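Local structure of DNA endonuclease i-cvui (Chlorella vulgaris, 5A77) at the interface of chains A and B. The protein cleaves double-stranded DNA at a long recognition site as a LAGLIDADG homing endonuclease, an activity that probably drives homing of its chloroplast intron. Coordinates in Å, arbitrary orientation; residue numbers count along the deposited sequence, not the author numbering. Chains: chain A/B, DNA endonuclease i-cvui.

The interface of chains A and B. Residues chain A 6, 9-10, 13-14, 97; chain B 6, 9-10, 13-14.
The ring of A:Phe6 meets chain B with its rim, where B:Leu10 CD2 lies at the edge, in plane, and A:Gln9 CB of its own chain also sits at the edge. One face of this ring carries A:Leu10 CG, 3.7 Å above the plane and offset toward the rim. The ring of A:Tyr97 has A:Ala13 CB over one face, 3.8 Å above the plane and again near the rim; on that same side B:Leu10 CD2 sits obliquely above the CE1 corner, 3.6 Å from A:Tyr97 CE1. B:Leu10 buries 90 Å² against chain A.

Torsions separate the two copies of Phe6. In A:Phe6, CG is anti to the backbone N (chi1 174°), and the ring reaches across to the partner helix. In B:Phe6, CG lies beside the backbone N (chi1 -60°), and its ring points away; its CB, 3.7 Å from A:Phe6 CE2, and its backbone O, rather than the outer ring, face A:Phe6. The buried areas agree, 72 Å² for A:Phe6 against 27 Å² for B:Phe6, so the side-chain packing departs from exact two-fold symmetry at this end. The amide plane of B:Gln9 is 11° from the plane of the A:Phe6 ring, and its OE1 approaches CE2.

Helix 6-22 carries most of the LAGLIDADG motif toward its C-terminal end; this patch, in its N-terminal half, extends the family's helix-pair dimer interface. The backbones come close, A:Ala13 O lying 3.2 Å from B:Trp14 CA, with a twin from B:Ala13 O to A:Trp14 CA; the small Ala13 side chain probably allows this. A:Ala13 CB packs on B:Leu10 CD2 at 3.6 Å, and A:Leu10 CD2 lies 3.8 Å from B:Ala13 CB. No nitrogen or oxygen comes within bonding distance across the patch, so association here is by apolar packing. At the far end, the indole CD1 of B:Trp14 rests 3.6 Å from the backbone O of A:Tyr97.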
loop_
_atom_site.group_PDB
_atom_site.type_symbol
_atom_site.label_atom_id
_atom_site.label_comp_id
_atom_site.label_asym_id
_atom_site.label_seq_id
_atom_site.Cartn_x
_atom_site.Cartn_y
_atom_site.Cartn_z
ATOM N N PHE A 6 7.395 19.209 -11.809
ATOM C CA PHE A 6 7.644 17.774 -11.606
ATOM C C PHE A 6 7.835 17.394 -10.126
ATOM O O PHE A 6 7.675 16.244 -9.772
ATOM C CB PHE A 6 8.864 17.321 -12.454
ATOM C CG PHE A 6 9.324 15.871 -12.226
ATOM C CD1 PHE A 6 8.410 14.824 -12.200
ATOM C CD2 PHE A 6 10.682 15.555 -12.188
ATOM C CE1 PHE A 6 8.839 13.509 -12.043
ATOM C CE2 PHE A 6 11.114 14.251 -12.048
ATOM C CZ PHE A 6 10.178 13.216 -11.968
ATOM N N GLN A 9 4.718 16.052 -9.585
ATOM C CA GLN A 9 4.442 14.775 -10.237
ATOM C C GLN A 9 5.061 13.657 -9.406
ATOM O O GLN A 9 4.563 12.530 -9.383
ATOM C CB GLN A 9 4.976 14.720 -11.677
ATOM C CG GLN A 9 4.863 15.998 -12.531
ATOM C CD GLN A 9 3.455 16.587 -12.691
ATOM O OE1 GLN A 9 2.447 16.012 -12.267
ATOM N NE2 GLN A 9 3.396 17.760 -13.318
ATOM N N LEU A 10 6.152 13.974 -8.717
ATOM C CA LEU A 10 6.790 13.002 -7.836
ATOM C C LEU A 10 5.900 12.601 -6.675
ATOM O O LEU A 10 5.925 11.442 -6.257
ATOM C CB LEU A 10 8.126 13.540 -7.314
ATOM C CG LEU A 10 9.312 13.396 -8.259
ATOM C CD1 LEU A 10 10.493 14.124 -7.702
ATOM C CD2 LEU A 10 9.623 11.920 -8.370
ATOM N N ALA A 13 2.774 10.703 -8.114
ATOM C CA ALA A 13 3.203 9.341 -8.447
ATOM C C ALA A 13 3.348 8.530 -7.177
ATOM O O ALA A 13 2.970 7.357 -7.125
ATOM C CB ALA A 13 4.509 9.348 -9.216
ATOM N N TRP A 14 3.897 9.176 -6.152
ATOM C CA TRP A 14 4.082 8.528 -4.869
ATOM C C TRP A 14 2.707 8.153 -4.360
ATOM O O TRP A 14 2.458 7.006 -3.994
ATOM C CB TRP A 14 4.815 9.441 -3.869
ATOM C CG TRP A 14 4.892 8.842 -2.503
ATOM C CD1 TRP A 14 5.876 8.020 -2.020
ATOM C CD2 TRP A 14 3.943 8.980 -1.452
ATOM N NE1 TRP A 14 5.595 7.646 -0.735
ATOM C CE2 TRP A 14 4.397 8.238 -0.349
ATOM C CE3 TRP A 14 2.732 9.688 -1.313
ATOM C CZ2 TRP A 14 3.717 8.155 0.854
ATOM C CZ3 TRP A 14 2.042 9.609 -0.122
ATOM C CH2 TRP A 14 2.532 8.847 0.944
ATOM N N TYR A 97 -0.631 7.942 -13.159
ATOM C CA TYR A 97 0.302 7.070 -12.441
ATOM C C TYR A 97 -0.340 5.802 -11.884
ATOM O O TYR A 97 0.341 4.802 -11.679
ATOM C CB TYR A 97 0.982 7.852 -11.315
ATOM C CG TYR A 97 1.571 9.140 -11.816
ATOM C CD1 TYR A 97 2.701 9.132 -12.626
ATOM C CD2 TYR A 97 0.976 10.361 -11.524
ATOM C CE1 TYR A 97 3.234 10.306 -13.114
ATOM C CE2 TYR A 97 1.502 11.544 -12.005
ATOM C CZ TYR A 97 2.634 11.509 -12.800
ATOM O OH TYR A 97 3.170 12.677 -13.290
ATOM N N PHE B 6 14.044 11.242 -15.450
ATOM C CA PHE B 6 12.919 11.781 -14.705
ATOM C C PHE B 6 11.772 10.790 -14.775
ATOM O O PHE B 6 10.854 10.820 -13.954
ATOM C CB PHE B 6 12.483 13.148 -15.262
ATOM C CG PHE B 6 13.566 14.219 -15.225
ATOM C CD1 PHE B 6 14.867 13.931 -14.811
ATOM C CD2 PHE B 6 13.267 15.522 -15.604
ATOM C CE1 PHE B 6 15.844 14.912 -14.787
ATOM C CE2 PHE B 6 14.239 16.511 -15.578
ATOM C CZ PHE B 6 15.530 16.204 -15.168
ATOM N N GLN B 9 12.533 8.192 -12.166
ATOM C CA GLN B 9 12.283 8.767 -10.854
ATOM C C GLN B 9 10.798 8.769 -10.528
ATOM O O GLN B 9 10.421 8.761 -9.357
ATOM C CB GLN B 9 12.841 10.184 -10.765
ATOM C CG GLN B 9 14.351 10.228 -10.821
ATOM C CD GLN B 9 14.898 11.634 -10.723
ATOM O OE1 GLN B 9 14.144 12.605 -10.615
ATOM N NE2 GLN B 9 16.224 11.749 -10.739
ATOM N N LEU B 10 9.962 8.789 -11.563
ATOM C CA LEU B 10 8.521 8.672 -11.373
ATOM C C LEU B 10 8.106 7.263 -11.005
ATOM O O LEU B 10 7.162 7.087 -10.234
ATOM C CB LEU B 10 7.768 9.111 -12.623
ATOM C CG LEU B 10 7.481 10.595 -12.761
ATOM C CD1 LEU B 10 6.940 10.910 -14.145
ATOM C CD2 LEU B 10 6.466 11.001 -11.706
ATOM N N ALA B 13 9.238 6.693 -7.387
ATOM C CA ALA B 13 8.331 7.397 -6.480
ATOM C C ALA B 13 7.030 6.608 -6.300
ATOM O O ALA B 13 6.535 6.457 -5.178
ATOM C CB ALA B 13 8.040 8.801 -6.995
ATOM N N TRP B 14 6.484 6.109 -7.405
ATOM C CA TRP B 14 5.314 5.236 -7.365
ATOM C C TRP B 14 5.612 4.012 -6.507
ATOM O O TRP B 14 4.831 3.658 -5.629
ATOM C CB TRP B 14 4.889 4.800 -8.783
ATOM C CG TRP B 14 3.768 3.783 -8.781
ATOM C CD1 TRP B 14 2.426 4.041 -8.817
ATOM C CD2 TRP B 14 3.901 2.346 -8.731
ATOM N NE1 TRP B 14 1.719 2.862 -8.786
ATOM C CE2 TRP B 14 2.588 1.822 -8.737
ATOM C CE3 TRP B 14 4.990 1.476 -8.687
ATOM C CZ2 TRP B 14 2.354 0.439 -8.691
ATOM C CZ3 TRP B 14 4.746 0.105 -8.647
ATOM C CH2 TRP B 14 3.436 -0.396 -8.647
#